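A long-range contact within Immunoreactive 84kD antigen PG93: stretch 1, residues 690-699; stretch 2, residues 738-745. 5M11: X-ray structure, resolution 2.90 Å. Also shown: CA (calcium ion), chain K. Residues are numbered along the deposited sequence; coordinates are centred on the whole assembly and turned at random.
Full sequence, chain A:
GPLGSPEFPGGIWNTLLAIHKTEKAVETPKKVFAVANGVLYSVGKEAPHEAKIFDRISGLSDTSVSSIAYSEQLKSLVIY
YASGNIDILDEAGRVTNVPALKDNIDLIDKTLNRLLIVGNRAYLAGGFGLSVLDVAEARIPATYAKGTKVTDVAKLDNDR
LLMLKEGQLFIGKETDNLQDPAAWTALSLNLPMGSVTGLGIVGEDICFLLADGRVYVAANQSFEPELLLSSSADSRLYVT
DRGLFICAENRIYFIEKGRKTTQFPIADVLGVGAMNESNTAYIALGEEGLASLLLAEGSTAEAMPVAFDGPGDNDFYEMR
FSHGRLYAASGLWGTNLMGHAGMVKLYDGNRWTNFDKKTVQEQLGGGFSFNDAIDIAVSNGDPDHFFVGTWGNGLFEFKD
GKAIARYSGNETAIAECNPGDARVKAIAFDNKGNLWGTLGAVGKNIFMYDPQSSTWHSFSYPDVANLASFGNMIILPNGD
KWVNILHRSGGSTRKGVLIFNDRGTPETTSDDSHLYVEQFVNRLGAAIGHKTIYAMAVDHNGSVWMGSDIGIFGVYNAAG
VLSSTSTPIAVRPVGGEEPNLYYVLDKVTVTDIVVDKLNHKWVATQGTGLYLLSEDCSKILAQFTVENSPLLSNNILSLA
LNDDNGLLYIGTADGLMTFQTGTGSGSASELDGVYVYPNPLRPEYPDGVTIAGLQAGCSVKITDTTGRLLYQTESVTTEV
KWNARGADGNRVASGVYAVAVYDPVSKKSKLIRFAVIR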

ATOM      1  N   THR A 690     -22.700   0.710 -21.547  1.00 58.80           N
ATOM      2  CA  THR A 690     -22.323   0.120 -20.266  1.00 58.01           C
ATOM      3  C   THR A 690     -23.500   0.200 -19.286  1.00 62.37           C
ATOM      4  O   THR A 690     -24.000   1.301 -19.008  1.00 61.63           O
ATOM      5  N   ILE A 691     -23.941  -0.978 -18.778  1.00 58.86           N
ATOM      6  CA  ILE A 691     -24.961  -1.084 -17.731  1.00 58.88           C
ATOM      7  C   ILE A 691     -24.199  -0.952 -16.453  1.00 65.78           C
ATOM      8  O   ILE A 691     -23.245  -1.698 -16.258  1.00 67.52           O
ATOM      9  N   ALA A 692     -24.552   0.024 -15.617  1.00 63.28           N
ATOM     10  CA  ALA A 692     -23.837   0.239 -14.364  1.00 65.08           C
ATOM     11  C   ALA A 692     -24.814   0.364 -13.187  1.00 70.28           C
ATOM     12  O   ALA A 692     -26.031   0.355 -13.401  1.00 69.61           O
ATOM     13  N   GLY A 693     -24.267   0.406 -11.964  1.00 67.67           N
ATOM     14  CA  GLY A 693     -25.032   0.452 -10.721  1.00 69.43           C
ATOM     15  C   GLY A 693     -25.748  -0.852 -10.394  1.00 73.95           C
ATOM     16  O   GLY A 693     -26.661  -0.861  -9.561  1.00 77.11           O
ATOM     17  N   LEU A 694     -25.331  -1.967 -11.027  1.00 67.03           N
ATOM     18  CA  LEU A 694     -25.907  -3.290 -10.830  1.00 67.16           C
ATOM     19  C   LEU A 694     -25.447  -3.939  -9.538  1.00 75.47           C
ATOM     20  O   LEU A 694     -24.690  -3.341  -8.768  1.00 77.88           O
ATOM     21  N   GLN A 695     -25.897  -5.191  -9.320  1.00 72.99           N
ATOM     22  CA  GLN A 695     -25.549  -6.055  -8.189  1.00 75.81           C
ATOM     23  C   GLN A 695     -25.096  -7.379  -8.785  1.00 78.92           C
ATOM     24  O   GLN A 695     -25.757  -7.857  -9.689  1.00 77.30           O
ATOM     25  N   ALA A 696     -23.944  -7.925  -8.370  1.00 77.33           N
ATOM     26  CA  ALA A 696     -23.417  -9.186  -8.900  1.00 77.88           C
ATOM     27  C   ALA A 696     -24.384 -10.328  -8.629  1.00 85.18           C
ATOM     28  O   ALA A 696     -24.902 -10.436  -7.519  1.00 88.26           O
ATOM     29  N   GLY A 697     -24.655 -11.124  -9.662  1.00 82.26           N
ATOM     30  CA  GLY A 697     -25.588 -12.251  -9.634  1.00 84.85           C
ATOM     31  C   GLY A 697     -26.941 -11.968 -10.274  1.00 89.78           C
ATOM     32  O   GLY A 697     -27.812 -12.843 -10.314  1.00 91.61           O
ATOM     33  N   CYS A 698     -27.123 -10.743 -10.793  1.00 84.90           N
ATOM     34  CA  CYS A 698     -28.359 -10.272 -11.398  1.00 84.04           C
ATOM     35  C   CYS A 698     -28.507 -10.769 -12.814  1.00 88.65           C
ATOM     36  O   CYS A 698     -27.527 -10.840 -13.555  1.00 87.56           O
ATOM     37  N   SER A 699     -29.754 -11.031 -13.216  1.00 85.59           N
ATOM     38  CA  SER A 699     -30.064 -11.346 -14.592  1.00 84.58           C
ATOM     39  C   SER A 699     -30.201 -10.009 -15.317  1.00 85.47           C
ATOM     40  O   SER A 699     -30.846  -9.100 -14.792  1.00 84.41           O
ATOM     41  N   ALA A 738     -34.468  -1.735 -24.002  1.00 71.45           N
ATOM     42  CA  ALA A 738     -34.739  -1.874 -22.581  1.00 71.34           C
ATOM     43  C   ALA A 738     -33.849  -2.897 -21.940  1.00 77.93           C
ATOM     44  O   ALA A 738     -33.537  -3.935 -22.525  1.00 78.13           O
ATOM     45  N   VAL A 739     -33.466  -2.593 -20.702  1.00 75.45           N
ATOM     46  CA  VAL A 739     -32.615  -3.397 -19.840  1.00 74.19           C
ATOM     47  C   VAL A 739     -33.472  -3.858 -18.657  1.00 77.98           C
ATOM     48  O   VAL A 739     -33.933  -3.034 -17.844  1.00 78.07           O
ATOM     49  N   ALA A 740     -33.736  -5.173 -18.610  1.00 74.06           N
ATOM     50  CA  ALA A 740     -34.494  -5.790 -17.531  1.00 74.74           C
ATOM     51  C   ALA A 740     -33.522  -6.466 -16.594  1.00 77.34           C
ATOM     52  O   ALA A 740     -32.776  -7.363 -17.005  1.00 76.15           O
ATOM     53  N   VAL A 741     -33.476  -5.971 -15.348  1.00 74.45           N
ATOM     54  CA  VAL A 741     -32.583  -6.468 -14.304  1.00 74.50           C
ATOM     55  C   VAL A 741     -33.398  -7.175 -13.240  1.00 83.15           C
ATOM     56  O   VAL A 741     -34.216  -6.552 -12.579  1.00 84.38           O
ATOM     57  N   TYR A 742     -33.142  -8.465 -13.051  1.00 82.73           N
ATOM     58  CA  TYR A 742     -33.815  -9.241 -12.021  1.00 86.92           C
ATOM     59  C   TYR A 742     -32.800  -9.898 -11.085  1.00 92.69           C
ATOM     60  O   TYR A 742     -31.902 -10.609 -11.548  1.00 90.13           O
ATOM     61  N   ASP A 743     -32.958  -9.681  -9.772  1.00 93.95           N
ATOM     62  CA  ASP A 743     -32.089 -10.353  -8.819  1.00 97.23           C
ATOM     63  C   ASP A 743     -32.869 -11.556  -8.256  1.00106.99           C
ATOM     64  O   ASP A 743     -33.988 -11.386  -7.753  1.00109.31           O
ATOM     65  N   PRO A 744     -32.341 -12.793  -8.440  1.00105.67           N
ATOM     66  CA  PRO A 744     -33.092 -13.985  -7.974  1.00110.75           C
ATOM     67  C   PRO A 744     -33.290 -14.039  -6.455  1.00119.76           C
ATOM     68  O   PRO A 744     -34.306 -14.570  -5.995  1.00123.00           O
ATOM     69  N   VAL A 745     -32.339 -13.439  -5.698  1.00116.85           N
ATOM     70  CA  VAL A 745     -32.254 -13.367  -4.233  1.00121.37           C
ATOM     71  C   VAL A 745     -33.406 -12.559  -3.570  1.00129.00           C
ATOM     72  O   VAL A 745     -34.012 -13.070  -2.619  1.00133.94           O
TER

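What fixes the two stretches together at Ser699, the residue with the most surface covered by the other stretch? Its backbone forms an antiparallel hydrogen-bonded pair with Tyr742: Ser699 N donates to Tyr742 O at 2.8 Å, and Tyr742 N returns a bond to Ser699 O at 3.0 Å. Because the pair is in register, both side chains leave on the same face of the sheet, Ser699 CB lying 4.4 Å from Tyr742 CB. Both have chi1 in t, yet the tyrosine ring leads away from stretch 1. Ser699 OG finds its hydrogen bond next to the stretches rather than across them.

How does Val741 serve as the apolar centre? In its t rotamer it meets two side chains of stretch 1. Its CG2 lies 3.7 Å from Leu694 CD2, and its CG1 lies 3.8 Å from Cys698 SG. Leu694 starts sideways from the backbone, but its m, t conformation carries its end nearer to the valine. All three residues are buried, so these contacts help close the interior.

What does Cys698 add beyond the valine? Its m rotamer also brings SG to 3.5 Å from Asp743 CB, so the sulfur packs against the aliphatic start of an otherwise polar residue. The carboxylate of Asp743, with chi1 in p, is occupied differently: OD2 binds the calcium ion at 2.7 Å, with two further ligand atoms coming from elsewhere in the structure.

Where do side chains point directly at each other? Ile691 and Val739 do so, although their CA atoms are 8.3 Å apart. The m, m rotamer of Ile691 and the t rotamer of Val739 span that gap, bringing Ile691 CD1 to 3.6 Å from Val739 CG2; here side chains alone make the contact.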

ATOM      1  CB  THR A 690     -21.071   0.807 -19.687  1.00 60.90           C
ATOM      2  OG1 THR A 690     -20.020   0.705 -20.644  1.00 65.69           O
ATOM      3  CG2 THR A 690     -20.621   0.209 -18.329  1.00 52.46           C
ATOM      4  CB  ILE A 691     -25.849  -2.375 -17.760  1.00 61.23           C
ATOM      5  CG1 ILE A 691     -26.431  -2.699 -19.179  1.00 61.03           C
ATOM      6  CG2 ILE A 691     -26.956  -2.313 -16.700  1.00 60.61           C
ATOM      7  CD1 ILE A 691     -27.137  -1.588 -19.906  1.00 61.76           C
ATOM      8  CB  ALA A 692     -22.950   1.467 -14.476  1.00 67.13           C
ATOM      9  CB  LEU A 694     -25.514  -4.220 -11.999  1.00 65.20           C
ATOM     10  CG  LEU A 694     -26.065  -3.935 -13.379  1.00 66.75           C
ATOM     11  CD1 LEU A 694     -25.347  -4.732 -14.368  1.00 65.97           C
ATOM     12  CD2 LEU A 694     -27.503  -4.294 -13.475  1.00 67.40           C
ATOM     13  CB  GLN A 695     -26.764  -6.226  -7.251  1.00 80.22           C
ATOM     14  CG  GLN A 695     -26.418  -6.566  -5.805  1.00106.64           C
ATOM     15  CD  GLN A 695     -26.107  -5.342  -4.974  1.00130.66           C
ATOM     16  OE1 GLN A 695     -26.989  -4.719  -4.377  1.00128.92           O
ATOM     17  NE2 GLN A 695     -24.840  -4.991  -4.884  1.00124.24           N
ATOM     18  CB  ALA A 696     -22.061  -9.482  -8.294  1.00 80.62           C
ATOM     19  CB  CYS A 698     -28.412  -8.746 -11.367  1.00 82.61           C
ATOM     20  SG  CYS A 698     -29.144  -8.047  -9.863  1.00 89.41           S
ATOM     21  CB  SER A 699     -31.344 -12.166 -14.680  1.00 91.26           C
ATOM     22  OG  SER A 699     -31.733 -12.329 -16.036  1.00101.28           O
ATOM     23  CB  ALA A 738     -36.188  -2.251 -22.358  1.00 73.97           C
ATOM     24  CB  VAL A 739     -31.375  -2.569 -19.406  1.00 77.11           C
ATOM     25  CG1 VAL A 739     -30.418  -3.397 -18.561  1.00 76.78           C
ATOM     26  CG2 VAL A 739     -30.659  -1.991 -20.621  1.00 76.15           C
ATOM     27  CB  ALA A 740     -35.501  -6.775 -18.082  1.00 77.22           C
ATOM     28  CB  VAL A 741     -31.683  -5.363 -13.675  1.00 76.09           C
ATOM     29  CG1 VAL A 741     -30.722  -5.959 -12.655  1.00 75.91           C
ATOM     30  CG2 VAL A 741     -30.920  -4.589 -14.746  1.00 73.13           C
ATOM     31  CB  TYR A 742     -34.744 -10.298 -12.641  1.00 89.82           C
ATOM     32  CG  TYR A 742     -35.404 -11.207 -11.624  1.00 96.22           C
ATOM     33  CD1 TYR A 742     -36.484 -10.765 -10.861  1.00101.60           C
ATOM     34  CD2 TYR A 742     -34.954 -12.508 -11.426  1.00 98.69           C
ATOM     35  CE1 TYR A 742     -37.099 -11.598  -9.927  1.00107.04           C
ATOM     36  CE2 TYR A 742     -35.558 -13.348 -10.492  1.00104.38           C
ATOM     37  CZ  TYR A 742     -36.629 -12.887  -9.743  1.00116.15           C
ATOM     38  OH  TYR A 742     -37.233 -13.716  -8.827  1.00124.90           O
ATOM     39  CB  ASP A 743     -31.502  -9.411  -7.734  1.00100.40           C
ATOM     40  CG  ASP A 743     -32.359  -9.030  -6.544  1.00119.67           C
ATOM     41  OD1 ASP A 743     -33.532  -8.651  -6.752  1.00123.32           O
ATOM     42  OD2 ASP A 743     -31.820  -8.990  -5.425  1.00127.98           O
ATOM     43  CB  PRO A 744     -32.252 -15.172  -8.466  1.00112.59           C
ATOM     44  CG  PRO A 744     -30.922 -14.614  -8.827  1.00112.95           C
ATOM     45  CD  PRO A 744     -31.056 -13.154  -9.078  1.00104.52           C
ATOM     46  CB  VAL A 745     -30.877 -12.825  -3.776  1.00123.68           C
ATOM     47  CG1 VAL A 745     -29.899 -13.969  -3.546  1.00124.46           C
ATOM     48  CG2 VAL A 745     -30.304 -11.812  -4.773  1.00118.07           C
TER
HETATM   49 CA    CA K 810     -29.947  -8.434  -3.610  1.00 87.27          CA